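Local coordinates for Ice-binding protein isoform1a (Antarctomyces psychrotrophicus, PDB 7BWX) that probably binds ice, apparently at specific water molecules on its prism planes, and so acts as a fungal antifreeze protein with a right-handed beta-helix fold, at residues V32-M37 with T203-N208; Y102-A107 with F128-T133; Y166-G171 with G184-G189. The protein carries 1 engineered substitution. One frame throughout, in Å; residues are numbered along the deposited sequence.

Contact 1 of 3, residues V32-M37 with T203-N208; sequences VINGDM and TVTVQN
Ile-33 and Val-204 lie side by side on the inward face of two neighbouring coils of a right-handed beta-helix, where strands 32-34 and 203-205 pair in parallel. The strand axes run 4.7 Å apart and diverge by only 3°. On this buried, apolar side the packing is tight: the terminal CD1 of Ile-33 sits 3.7 Å from Val-204 CG2, the branch beside the backbone N of Val-204. Ile-52 beside Ile-33, and Ile-187 and Leu-191 of strand 186-192 beside Val-204, extend the apolar layer around the pair. Between the faces runs a short ladder of backbone bonds. Val-204 N donates to Val-32 O, Asn-34 N to Val-204 O at a short 2.6 Å, and Val-206 N to Asn-34 O, the last just past the end of strand 203-205. There Val-206 CG2 rests 3.9 Å from Gly-35 CA, before the two segments part.

The other face, formed by Val-32, Asn-34, Thr-203 and Thr-205, is partly exposed, and its contact rests on one side-chain hydrogen bond. Thr-203 CG2 lies loosely against Asn-34 ND2, 4.1 Å away. Asn-34 CG and Thr-205 OG1 each stand anti to their own carbonyl carbon, and the two side chains lie side by side, pointing the same way. The amide is held at both ends: OD1 bonds to Thr-53 OG1 on one side, while ND2 donates almost straight, at 177°, to Thr-205 OG1, 3.1 Å away and 1° out of the amide plane.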
ATOM      1  N   VAL A  32       9.606   2.886  12.067  1.00 12.21           N
ATOM      2  CA  VAL A  32       8.484   2.764  13.012  1.00 12.55           C
ATOM      3  C   VAL A  32       7.265   2.277  12.248  1.00 12.58           C
ATOM      4  O   VAL A  32       6.757   2.974  11.314  1.00 12.75           O
ATOM      5  CB  VAL A  32       8.194   4.094  13.726  1.00 13.21           C
ATOM      6  CG1 VAL A  32       6.961   3.969  14.578  1.00 14.12           C
ATOM      7  CG2 VAL A  32       9.393   4.520  14.533  1.00 14.55           C
ATOM      8  N   ILE A  33       6.810   1.095  12.611  1.00 12.34           N
ATOM      9  CA  ILE A  33       5.550   0.514  12.087  1.00 12.88           C
ATOM     10  C   ILE A  33       4.468   0.667  13.138  1.00 13.33           C
ATOM     11  O   ILE A  33       4.521  -0.069  14.157  1.00 15.54           O
ATOM     12  CB  ILE A  33       5.704  -0.964  11.687  1.00 12.98           C
ATOM     13  CG1 ILE A  33       6.893  -1.212  10.748  1.00 13.89           C
ATOM     14  CG2 ILE A  33       4.399  -1.452  11.113  1.00 13.09           C
ATOM     15  CD1 ILE A  33       6.826  -0.491   9.430  1.00 15.53           C
ATOM     16  N   ASN A  34       3.508   1.553  12.896  1.00 13.07           N
ATOM     17  CA  ASN A  34       2.349   1.744  13.797  1.00 14.48           C
ATOM     18  C   ASN A  34       1.213   0.861  13.293  1.00 15.41           C
ATOM     19  O   ASN A  34       0.304   1.338  12.612  1.00 14.07           O
ATOM     20  CB  ASN A  34       1.923   3.211  13.940  1.00 15.42           C
ATOM     21  CG  ASN A  34       3.036   4.059  14.506  1.00 15.53           C
ATOM     22  OD1 ASN A  34       3.599   3.709  15.546  1.00 16.27           O
ATOM     23  ND2 ASN A  34       3.382   5.129  13.790  1.00 15.96           N
ATOM     24  N   GLY A  35       1.290  -0.415  13.626  1.00 15.18           N
ATOM     25  CA  GLY A  35       0.427  -1.467  13.097  1.00 15.31           C
ATOM     26  C   GLY A  35       1.040  -2.816  13.409  1.00 15.05           C
ATOM     27  O   GLY A  35       2.122  -2.871  13.967  1.00 14.57           O
ATOM     28  N   ASP A  36       0.363  -3.855  12.992  1.00 15.31           N
ATOM     29  CA  ASP A  36       0.839  -5.238  13.150  1.00 15.17           C
ATOM     30  C   ASP A  36       1.830  -5.518  12.033  1.00 14.85           C
ATOM     31  O   ASP A  36       1.810  -4.812  10.983  1.00 13.65           O
ATOM     32  CB  ASP A  36      -0.342  -6.198  13.122  1.00 15.46           C
ATOM     33  CG  ASP A  36      -1.307  -6.057  14.288  1.00 17.69           C
ATOM     34  OD1 ASP A  36      -0.950  -5.422  15.294  1.00 17.78           O
ATOM     35  OD2 ASP A  36      -2.410  -6.621  14.169  1.00 20.15           O
ATOM     36  N   MET A  37       2.686  -6.504  12.235  1.00 14.50           N
ATOM     37  CA  MET A  37       3.642  -6.955  11.210  1.00 14.79           C
ATOM     38  C   MET A  37       3.623  -8.476  11.191  1.00 14.80           C
ATOM     39  O   MET A  37       3.482  -9.107  12.269  1.00 13.47           O
ATOM     40  CB  MET A  37       5.065  -6.468  11.465  1.00 17.85           C
ATOM     41  CG  MET A  37       6.028  -6.862  10.364  1.00 21.28           C
ATOM     42  SD  MET A  37       7.472  -5.780  10.416  1.00 25.72           S
ATOM     43  CE  MET A  37       8.128  -6.226  12.018  1.00 31.30           C
ATOM     44  N   THR A 203       8.200   5.224   8.081  1.00 13.15           N
ATOM     45  CA  THR A 203       7.100   5.239   9.063  1.00 13.41           C
ATOM     46  C   THR A 203       5.850   4.779   8.346  1.00 12.96           C
ATOM     47  O   THR A 203       5.497   5.370   7.333  1.00 14.75           O
ATOM     48  CB  THR A 203       6.845   6.619   9.683  1.00 15.32           C
ATOM     49  OG1 THR A 203       8.107   7.029  10.177  1.00 17.16           O
ATOM     50  CG2 THR A 203       5.818   6.574  10.799  1.00 15.72           C
ATOM     51  N   VAL A 204       5.205   3.773   8.878  1.00 12.89           N
ATOM     52  CA  VAL A 204       3.942   3.234   8.344  1.00 12.79           C
ATOM     53  C   VAL A 204       2.939   3.260   9.476  1.00 12.93           C
ATOM     54  O   VAL A 204       3.183   2.629  10.554  1.00 14.63           O
ATOM     55  CB  VAL A 204       4.124   1.794   7.825  1.00 12.86           C
ATOM     56  CG1 VAL A 204       2.799   1.280   7.267  1.00 12.86           C
ATOM     57  CG2 VAL A 204       5.272   1.694   6.861  1.00 12.35           C
ATOM     58  N   THR A 205       1.851   3.956   9.254  1.00 13.38           N
ATOM     59  CA  THR A 205       0.770   4.065  10.239  1.00 13.15           C
ATOM     60  C   THR A 205      -0.545   3.570   9.652  1.00 12.73           C
ATOM     61  O   THR A 205      -1.132   4.243   8.778  1.00 12.31           O
ATOM     62  CB  THR A 205       0.648   5.524  10.719  1.00 13.74           C
ATOM     63  OG1 THR A 205       1.922   5.915  11.215  1.00 13.24           O
ATOM     64  CG2 THR A 205      -0.418   5.660  11.785  1.00 15.37           C
ATOM     65  N   VAL A 206      -1.080   2.517  10.224  1.00 13.70           N
ATOM     66  CA  VAL A 206      -2.366   1.952   9.757  1.00 15.17           C
ATOM     67  C   VAL A 206      -3.488   2.948  10.083  1.00 17.59           C
ATOM     68  O   VAL A 206      -3.473   3.495  11.145  1.00 18.11           O
ATOM     69  CB  VAL A 206      -2.590   0.555  10.363  1.00 16.80           C
ATOM     70  CG1 VAL A 206      -3.953   0.000   9.992  1.00 17.48           C
ATOM     71  CG2 VAL A 206      -1.482  -0.388   9.922  1.00 16.11           C
ATOM     72  N   GLN A 207      -4.431   3.113   9.174  1.00 20.36           N
ATOM     73  CA  GLN A 207      -5.560   4.070   9.275  1.00 26.26           C
ATOM     74  C   GLN A 207      -6.870   3.301   9.348  1.00 27.57           C
ATOM     75  O   GLN A 207      -6.913   2.210   8.811  1.00 28.95           O
ATOM     76  CB  GLN A 207      -5.581   4.977   8.038  1.00 26.19           C
ATOM     77  CG  GLN A 207      -4.263   5.717   7.808  1.00 26.71           C
ATOM     78  CD  GLN A 207      -3.935   6.670   8.933  1.00 26.64           C
ATOM     79  OE1 GLN A 207      -2.854   6.646   9.535  1.00 26.72           O
ATOM     80  NE2 GLN A 207      -4.888   7.511   9.245  1.00 22.66           N
ATOM     81  N   ASN A 208      -7.899   3.911   9.928  1.00 37.66           N
ATOM     82  CA  ASN A 208      -9.283   3.370  10.038  1.00 44.36           C
ATOM     83  C   ASN A 208     -10.291   4.281   9.305  1.00 54.50           C
ATOM     84  O   ASN A 208      -9.921   5.436   8.960  1.00 50.56           O
ATOM     85  CB  ASN A 208      -9.606   3.161  11.512  1.00 49.61           C
ATOM     86  CG  ASN A 208      -8.546   2.292  12.159  1.00 49.90           C
ATOM     87  OD1 ASN A 208      -7.769   2.744  12.994  1.00 55.59           O
ATOM     88  ND2 ASN A 208      -8.470   1.047  11.736  1.00 46.87           N
TER

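Contact 2 of 3, residues Y102-A107 with F128-T133; sequences YKYDSA and FQLATT. With SO4 (sulfate ion), chain H.
The rings of Tyr-102 and Phe-128 run nearly parallel, at 18°, but are slid apart so that they barely overlap, with centroids 5.3 Å from each other. Phe-128 CD1 instead approaches Tyr-102 CB at 3.9 Å. At the edge of the Phe-128 ring, near its plane, lies Tyr-104 CE1. The Tyr-104 ring has Gln-129 O at its own edge, and Leu-130 CD2 comes obliquely to its CD1 at 3.6 Å. Beyond the pair, Trp-155 stacks on Phe-128 and Phe-97 on Tyr-102, while the hydroxyls of Tyr-102 and Tyr-104 bond to Val-98 O and Gln-86 NE2.

Lys-103 and Gln-129 occupy the opposite face of the strands. The lysine chain bends near its end, which brings NZ to Asp-105 OD1 at 3.1 Å; NZ also bridges to Asp-85. The Gln-129 chain is extended beyond CG, and NE2 bonds to Gly-77 O, in helix 61-79, and to Leu-80 O.

Past the strands the coils turn in step. A water accepts a hydrogen bond from Thr-132 N and donates to Ser-106 O and Thr-133 O, and a sulfate ion, probably from the crystallisation liquor, takes bonds from Ala-107 N to O4 and from Thr-132 OG1 to O1, both 2.7 Å. Backbone bonds of 2.8 Å join Gln-129 N to Tyr-102 O and Tyr-104 N to Gln-129 O, the rung-by-rung parallel pairing of a beta-helix, here with aromatic residues facing inward and Gln-129 reaching the end of helix 61-79.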
ATOM      1  N   TYR A 102      -9.632   2.909 -11.400  1.00 17.51           N
ATOM      2  CA  TYR A 102      -8.776   3.466 -12.472  1.00 19.19           C
ATOM      3  C   TYR A 102      -7.875   2.350 -12.994  1.00 21.82           C
ATOM      4  O   TYR A 102      -7.063   1.777 -12.197  1.00 19.08           O
ATOM      5  CB  TYR A 102      -7.921   4.607 -11.919  1.00 20.35           C
ATOM      6  CG  TYR A 102      -8.719   5.826 -11.541  1.00 21.28           C
ATOM      7  CD1 TYR A 102      -9.408   5.916 -10.355  1.00 21.84           C
ATOM      8  CD2 TYR A 102      -8.777   6.919 -12.393  1.00 23.82           C
ATOM      9  CE1 TYR A 102     -10.138   7.047 -10.017  1.00 22.23           C
ATOM     10  CE2 TYR A 102      -9.564   8.021 -12.116  1.00 22.63           C
ATOM     11  CZ  TYR A 102     -10.223   8.099 -10.914  1.00 25.02           C
ATOM     12  OH  TYR A 102     -10.984   9.202 -10.646  1.00 25.37           O
ATOM     13  N   LYS A 103      -8.010   2.032 -14.278  1.00 20.27           N
ATOM     14  CA  LYS A 103      -7.219   0.972 -14.942  1.00 21.08           C
ATOM     15  C   LYS A 103      -6.023   1.585 -15.639  1.00 19.53           C
ATOM     16  O   LYS A 103      -6.192   2.439 -16.576  1.00 19.94           O
ATOM     17  CB  LYS A 103      -8.128   0.176 -15.886  1.00 24.80           C
ATOM     18  CG  LYS A 103      -7.434  -0.836 -16.785  1.00 31.77           C
ATOM     19  CD  LYS A 103      -8.424  -1.771 -17.497  1.00 38.55           C
ATOM     20  CE  LYS A 103      -8.928  -1.236 -18.813  1.00 47.43           C
ATOM     21  NZ  LYS A 103      -7.836  -1.163 -19.821  1.00 51.00           N
ATOM     22  N   TYR A 104      -4.837   1.112 -15.291  1.00 17.28           N
ATOM     23  CA  TYR A 104      -3.572   1.445 -15.963  1.00 17.24           C
ATOM     24  C   TYR A 104      -2.957   0.174 -16.526  1.00 19.93           C
ATOM     25  O   TYR A 104      -2.652  -0.778 -15.723  1.00 19.71           O
ATOM     26  CB  TYR A 104      -2.609   2.144 -15.005  1.00 18.70           C
ATOM     27  CG  TYR A 104      -3.048   3.528 -14.580  1.00 19.33           C
ATOM     28  CD1 TYR A 104      -3.976   3.715 -13.575  1.00 18.92           C
ATOM     29  CD2 TYR A 104      -2.525   4.651 -15.190  1.00 19.81           C
ATOM     30  CE1 TYR A 104      -4.395   4.975 -13.177  1.00 20.69           C
ATOM     31  CE2 TYR A 104      -2.914   5.925 -14.796  1.00 21.11           C
ATOM     32  CZ  TYR A 104      -3.860   6.089 -13.803  1.00 21.27           C
ATOM     33  OH  TYR A 104      -4.204   7.352 -13.421  1.00 20.56           O
ATOM     34  N   ASP A 105      -2.665   0.164 -17.833  1.00 19.56           N
ATOM     35  CA  ASP A 105      -2.183  -1.057 -18.515  1.00 22.56           C
ATOM     36  C   ASP A 105      -0.681  -1.205 -18.422  1.00 21.88           C
ATOM     37  O   ASP A 105      -0.197  -2.279 -18.758  1.00 21.64           O
ATOM     38  CB  ASP A 105      -2.517  -1.059 -19.999  1.00 26.98           C
ATOM     39  CG  ASP A 105      -3.983  -0.871 -20.279  1.00 32.49           C
ATOM     40  OD1 ASP A 105      -4.808  -1.383 -19.486  1.00 34.20           O
ATOM     41  OD2 ASP A 105      -4.279  -0.220 -21.322  1.00 42.11           O
ATOM     42  N   SER A 106       0.073  -0.186 -18.038  1.00 19.79           N
ATOM     43  CA  SER A 106       1.536  -0.337 -18.050  1.00 22.60           C
ATOM     44  C   SER A 106       2.150   0.319 -16.796  1.00 18.14           C
ATOM     45  O   SER A 106       1.382   0.748 -15.935  1.00 18.96           O
ATOM     46  CB  SER A 106       2.026   0.190 -19.387  1.00 30.36           C
ATOM     47  OG  SER A 106       1.813   1.587 -19.463  1.00 39.03           O
ATOM     48  N   ALA A 107       3.461   0.374 -16.735  1.00 18.67           N
ATOM     49  CA  ALA A 107       4.248   0.903 -15.614  1.00 19.18           C
ATOM     50  C   ALA A 107       3.820   2.349 -15.350  1.00 20.77           C
ATOM     51  O   ALA A 107       3.639   3.123 -16.328  1.00 19.63           O
ATOM     52  CB  ALA A 107       5.707   0.793 -15.918  1.00 20.56           C
ATOM     53  N   PHE A 128      -6.807   1.698  -7.628  1.00 16.39           N
ATOM     54  CA  PHE A 128      -5.856   1.838  -8.723  1.00 16.10           C
ATOM     55  C   PHE A 128      -5.443   0.444  -9.155  1.00 15.97           C
ATOM     56  O   PHE A 128      -4.700  -0.209  -8.426  1.00 15.97           O
ATOM     57  CB  PHE A 128      -4.724   2.755  -8.305  1.00 16.89           C
ATOM     58  CG  PHE A 128      -5.192   4.180  -8.113  1.00 17.09           C
ATOM     59  CD1 PHE A 128      -5.214   5.068  -9.179  1.00 19.35           C
ATOM     60  CD2 PHE A 128      -5.578   4.629  -6.867  1.00 19.13           C
ATOM     61  CE1 PHE A 128      -5.673   6.373  -9.010  1.00 19.30           C
ATOM     62  CE2 PHE A 128      -5.996   5.937  -6.673  1.00 21.08           C
ATOM     63  CZ  PHE A 128      -6.050   6.807  -7.755  1.00 20.20           C
ATOM     64  N   GLN A 129      -5.835   0.089 -10.376  1.00 15.64           N
ATOM     65  CA  GLN A 129      -5.507  -1.213 -11.007  1.00 16.39           C
ATOM     66  C   GLN A 129      -4.273  -0.973 -11.853  1.00 16.00           C
ATOM     67  O   GLN A 129      -4.423  -0.507 -13.031  1.00 16.50           O
ATOM     68  CB  GLN A 129      -6.687  -1.762 -11.816  1.00 15.47           C
ATOM     69  CG  GLN A 129      -7.954  -1.929 -11.006  1.00 16.39           C
ATOM     70  CD  GLN A 129      -9.075  -2.440 -11.877  1.00 18.64           C
ATOM     71  OE1 GLN A 129      -9.306  -1.897 -12.963  1.00 18.21           O
ATOM     72  NE2 GLN A 129      -9.790  -3.449 -11.402  1.00 15.96           N
ATOM     73  N   LEU A 130      -3.097  -1.182 -11.270  1.00 15.35           N
ATOM     74  CA  LEU A 130      -1.803  -0.944 -11.939  1.00 15.54           C
ATOM     75  C   LEU A 130      -1.302  -2.286 -12.476  1.00 17.88           C
ATOM     76  O   LEU A 130      -0.964  -3.164 -11.696  1.00 16.60           O
ATOM     77  CB  LEU A 130      -0.840  -0.279 -10.956  1.00 16.04           C
ATOM     78  CG  LEU A 130      -1.408   0.929 -10.207  1.00 17.88           C
ATOM     79  CD1 LEU A 130      -0.373   1.577  -9.304  1.00 19.63           C
ATOM     80  CD2 LEU A 130      -1.973   1.978 -11.159  1.00 17.46           C
ATOM     81  N   ALA A 131      -1.377  -2.498 -13.782  1.00 17.35           N
ATOM     82  CA  ALA A 131      -1.111  -3.831 -14.352  1.00 17.78           C
ATOM     83  C   ALA A 131       0.309  -4.298 -14.019  1.00 18.55           C
ATOM     84  O   ALA A 131       0.469  -5.506 -13.935  1.00 18.63           O
ATOM     85  CB  ALA A 131      -1.347  -3.860 -15.840  1.00 20.69           C
ATOM     86  N   THR A 132       1.311  -3.431 -13.932  1.00 15.43           N
ATOM     87  CA  THR A 132       2.698  -3.860 -13.650  1.00 16.38           C
ATOM     88  C   THR A 132       3.233  -3.104 -12.423  1.00 17.22           C
ATOM     89  O   THR A 132       2.702  -3.335 -11.324  1.00 16.61           O
ATOM     90  CB  THR A 132       3.615  -3.769 -14.871  1.00 19.89           C
ATOM     91  OG1 THR A 132       3.758  -2.413 -15.295  1.00 18.63           O
ATOM     92  CG2 THR A 132       3.126  -4.650 -16.011  1.00 20.89           C
ATOM     93  N   THR A 133       4.264  -2.273 -12.598  1.00 15.50           N
ATOM     94  CA  THR A 133       5.000  -1.614 -11.507  1.00 15.53           C
ATOM     95  C   THR A 133       4.342  -0.290 -11.090  1.00 16.27           C
ATOM     96  O   THR A 133       3.615   0.382 -11.904  1.00 16.85           O
ATOM     97  CB  THR A 133       6.463  -1.407 -11.898  1.00 15.85           C
ATOM     98  OG1 THR A 133       6.424  -0.706 -13.135  1.00 17.87           O
ATOM     99  CG2 THR A 133       7.238  -2.695 -12.029  1.00 16.05           C
TER
HETATM  100  S   SO4 H 302       5.673  -2.219 -18.469  1.00 55.85           S
HETATM  101  O1  SO4 H 302       5.792  -2.660 -17.069  1.00 42.72           O
HETATM  102  O2  SO4 H 302       6.917  -1.615 -18.878  1.00 56.61           O
HETATM  103  O3  SO4 H 302       5.372  -3.377 -19.294  1.00 61.84           O
HETATM  104  O4  SO4 H 302       4.612  -1.220 -18.655  1.00 45.84           O
HETATM  105  O   HOH W   1       1.357  -0.606 -13.465  1.00 15.15           O

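Contact 3 of 3, residues Y166-G171 with G184-G189; sequences YSHLEG and GATING
His-168, Glu-170, Thr-186 and Asn-188 carry a polar network on one face of two parallel strands. His-168 ND1 and Thr-186 OG1 share a hydrogen bond of 2.8 Å, the side chains crossing at about a right angle. The other ring nitrogen, NE2, donates within the imidazole plane to Glu-170 OE2 at 2.7 Å, and Asn-188 ND2 donates to the same oxygen at 3.1 Å. Both donors reach OE2 from one face of the carboxylate, 38° and 34° out of its plane, with Asn-188 on the syn side. The bend at chi2 of Glu-170 (-85°) places CD beside Asn-188 CB. Two donors on one oxygen, one of them a histidine, would favour an ionised carboxylate.

Apolar contacts are of two kinds. In the interior Leu-169 CD2 meets Ile-187 CG2 at 3.9 Å, both side chains packing on Leu-163. At the turn, Gly-184 CA sits over one face of the Tyr-166 ring in a CH-pi contact, 4.1 Å from the centroid.

Water links the segments: one molecule donates to Ser-167 OG and Thr-186 O, and a second donates to Ser-167 O and hydrogen-bonds to Thr-186 OG1. Ser-167 OG also bonds to Gly-164 O. The backbones pair from Thr-186 N to Ser-167 O through to Gly-171 N and Asn-188 O, while CA-H...O contacts run alongside, as between Gly-189 CA and Gly-171 O. Such coil-on-coil parallel pairing, with polar residues in step on one face and aliphatic ones on the other, toward the interior, is characteristic of a beta-solenoid.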
ATOM      1  N   TYR A 166      11.845   9.659   0.865  1.00 15.05           N
ATOM      2  CA  TYR A 166      11.155  10.801   1.503  1.00 17.27           C
ATOM      3  C   TYR A 166       9.791  11.023   0.885  1.00 18.09           C
ATOM      4  O   TYR A 166       9.179  12.063   1.189  1.00 18.19           O
ATOM      5  CB  TYR A 166      12.111  12.002   1.491  1.00 19.17           C
ATOM      6  CG  TYR A 166      13.252  11.736   2.420  1.00 22.09           C
ATOM      7  CD1 TYR A 166      12.979  11.664   3.771  1.00 28.11           C
ATOM      8  CD2 TYR A 166      14.527  11.432   1.974  1.00 28.38           C
ATOM      9  CE1 TYR A 166      13.971  11.394   4.694  1.00 34.22           C
ATOM     10  CE2 TYR A 166      15.537  11.136   2.884  1.00 29.46           C
ATOM     11  CZ  TYR A 166      15.243  11.119   4.241  1.00 31.53           C
ATOM     12  OH  TYR A 166      16.139  10.822   5.233  1.00 44.24           O
ATOM     13  N   SER A 167       9.274  10.053   0.114  1.00 16.10           N
ATOM     14  CA  SER A 167       7.919  10.123  -0.459  1.00 15.09           C
ATOM     15  C   SER A 167       6.879   9.902   0.631  1.00 14.54           C
ATOM     16  O   SER A 167       7.221   9.395   1.715  1.00 14.32           O
ATOM     17  CB  SER A 167       7.722   9.095  -1.566  1.00 16.66           C
ATOM     18  OG  SER A 167       7.815   7.777  -1.044  1.00 15.05           O
ATOM     19  N   HIS A 168       5.647  10.261   0.342  1.00 12.67           N
ATOM     20  CA  HIS A 168       4.507  10.056   1.237  1.00 12.77           C
ATOM     21  C   HIS A 168       3.363   9.433   0.460  1.00 13.70           C
ATOM     22  O   HIS A 168       3.007   9.937  -0.599  1.00 14.18           O
ATOM     23  CB  HIS A 168       4.069  11.353   1.918  1.00 13.02           C
ATOM     24  CG  HIS A 168       2.914  11.122   2.819  1.00 13.27           C
ATOM     25  ND1 HIS A 168       3.068  10.426   4.003  1.00 13.78           N
ATOM     26  CD2 HIS A 168       1.585  11.356   2.675  1.00 14.32           C
ATOM     27  CE1 HIS A 168       1.882  10.298   4.578  1.00 13.29           C
ATOM     28  NE2 HIS A 168       0.955  10.891   3.798  1.00 13.79           N
ATOM     29  N   LEU A 169       2.807   8.344   0.994  1.00 14.22           N
ATOM     30  CA  LEU A 169       1.672   7.643   0.361  1.00 14.44           C
ATOM     31  C   LEU A 169       0.544   7.524   1.371  1.00 13.82           C
ATOM     32  O   LEU A 169       0.797   7.392   2.607  1.00 13.46           O
ATOM     33  CB  LEU A 169       2.134   6.285  -0.161  1.00 15.89           C
ATOM     34  CG  LEU A 169       1.071   5.421  -0.832  1.00 17.50           C
ATOM     35  CD1 LEU A 169       1.657   4.611  -1.969  1.00 18.55           C
ATOM     36  CD2 LEU A 169       0.442   4.463   0.185  1.00 18.49           C
ATOM     37  N   GLU A 170      -0.657   7.651   0.844  1.00 12.98           N
ATOM     38  CA  GLU A 170      -1.901   7.379   1.553  1.00 13.66           C
ATOM     39  C   GLU A 170      -2.485   6.144   0.858  1.00 14.54           C
ATOM     40  O   GLU A 170      -2.578   6.132  -0.388  1.00 15.43           O
ATOM     41  CB  GLU A 170      -2.849   8.584   1.495  1.00 14.80           C
ATOM     42  CG  GLU A 170      -2.261   9.867   2.123  1.00 15.22           C
ATOM     43  CD  GLU A 170      -2.446   9.996   3.620  1.00 16.65           C
ATOM     44  OE1 GLU A 170      -3.331   9.288   4.159  1.00 20.84           O
ATOM     45  OE2 GLU A 170      -1.736  10.799   4.266  1.00 19.14           O
ATOM     46  N   GLY A 171      -2.884   5.170   1.653  1.00 12.40           N
ATOM     47  CA  GLY A 171      -3.668   4.047   1.151  1.00 14.19           C
ATOM     48  C   GLY A 171      -3.038   2.679   1.400  1.00 14.76           C
ATOM     49  O   GLY A 171      -1.949   2.597   1.966  1.00 14.32           O
ATOM     50  N   GLY A 184      13.270   6.905   4.160  1.00 14.35           N
ATOM     51  CA  GLY A 184      12.472   8.019   4.672  1.00 15.57           C
ATOM     52  C   GLY A 184      11.081   8.015   4.116  1.00 14.09           C
ATOM     53  O   GLY A 184      10.323   8.925   4.515  1.00 13.48           O
ATOM     54  N   ALA A 185      10.721   7.085   3.224  1.00 14.12           N
ATOM     55  CA  ALA A 185       9.319   7.058   2.743  1.00 12.95           C
ATOM     56  C   ALA A 185       8.358   6.878   3.921  1.00 12.93           C
ATOM     57  O   ALA A 185       8.646   6.097   4.867  1.00 12.57           O
ATOM     58  CB  ALA A 185       9.130   6.005   1.682  1.00 13.94           C
ATOM     59  N   THR A 186       7.201   7.522   3.842  1.00 12.70           N
ATOM     60  CA  THR A 186       6.165   7.470   4.888  1.00 14.44           C
ATOM     61  C   THR A 186       4.868   7.025   4.239  1.00 13.20           C
ATOM     62  O   THR A 186       4.616   7.343   3.035  1.00 13.71           O
ATOM     63  CB  THR A 186       6.051   8.802   5.650  1.00 14.93           C
ATOM     64  OG1 THR A 186       5.667   9.839   4.749  1.00 15.58           O
ATOM     65  CG2 THR A 186       7.355   9.166   6.335  1.00 15.31           C
ATOM     66  N   ILE A 187       4.076   6.306   5.017  1.00 12.99           N
ATOM     67  CA  ILE A 187       2.806   5.711   4.550  1.00 13.19           C
ATOM     68  C   ILE A 187       1.785   5.842   5.679  1.00 13.12           C
ATOM     69  O   ILE A 187       2.044   5.410   6.809  1.00 15.56           O
ATOM     70  CB  ILE A 187       3.015   4.233   4.105  1.00 13.13           C
ATOM     71  CG1 ILE A 187       3.997   4.106   2.951  1.00 14.31           C
ATOM     72  CG2 ILE A 187       1.679   3.604   3.729  1.00 14.05           C
ATOM     73  CD1 ILE A 187       5.426   3.831   3.372  1.00 15.29           C
ATOM     74  N   ASN A 188       0.648   6.416   5.350  1.00 13.70           N
ATOM     75  CA  ASN A 188      -0.611   6.313   6.103  1.00 13.48           C
ATOM     76  C   ASN A 188      -1.448   5.312   5.354  1.00 13.63           C
ATOM     77  O   ASN A 188      -2.065   5.666   4.317  1.00 14.41           O
ATOM     78  CB  ASN A 188      -1.341   7.662   6.235  1.00 15.30           C
ATOM     79  CG  ASN A 188      -0.665   8.570   7.258  1.00 16.92           C
ATOM     80  OD1 ASN A 188      -0.008   8.102   8.214  1.00 18.01           O
ATOM     81  ND2 ASN A 188      -0.795   9.874   7.055  1.00 16.20           N
ATOM     82  N   GLY A 189      -1.394   4.070   5.839  1.00 13.94           N
ATOM     83  CA  GLY A 189      -1.990   2.919   5.137  1.00 13.70           C
ATOM     84  C   GLY A 189      -1.252   1.668   5.514  1.00 14.42           C
ATOM     85  O   GLY A 189      -0.951   1.485   6.725  1.00 15.04           O
TER
HETATM   86  O   HOH W   2       5.826   6.615   0.394  1.00 20.89           O
HETATM   87  O   HOH W   3       7.709  11.375   3.517  1.00 37.24           O

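Overall arrangement
After strands 19-20 and 25-28 the chain lays down 32-37, half of contact 1, completes further strands, then runs through helix 61-79 before the remaining coils. Contact 2 closes a short loop between 102-107 and 128-133, and contact 3 closes a shorter one between 166-171 and 184-189; the two follow in series. Contact 1 shuts only when 203-208 returns beside 32-37, enclosing both. Strand 203-205 thus lies between the early strand 32-34 and strand 186-192 of contact 3, touching the latter through probable backbone bonds. Contact 2 lies on the far side of the chain's centre, its centre about 25 Å from that of contact 1 and about 19 Å from that of contact 3.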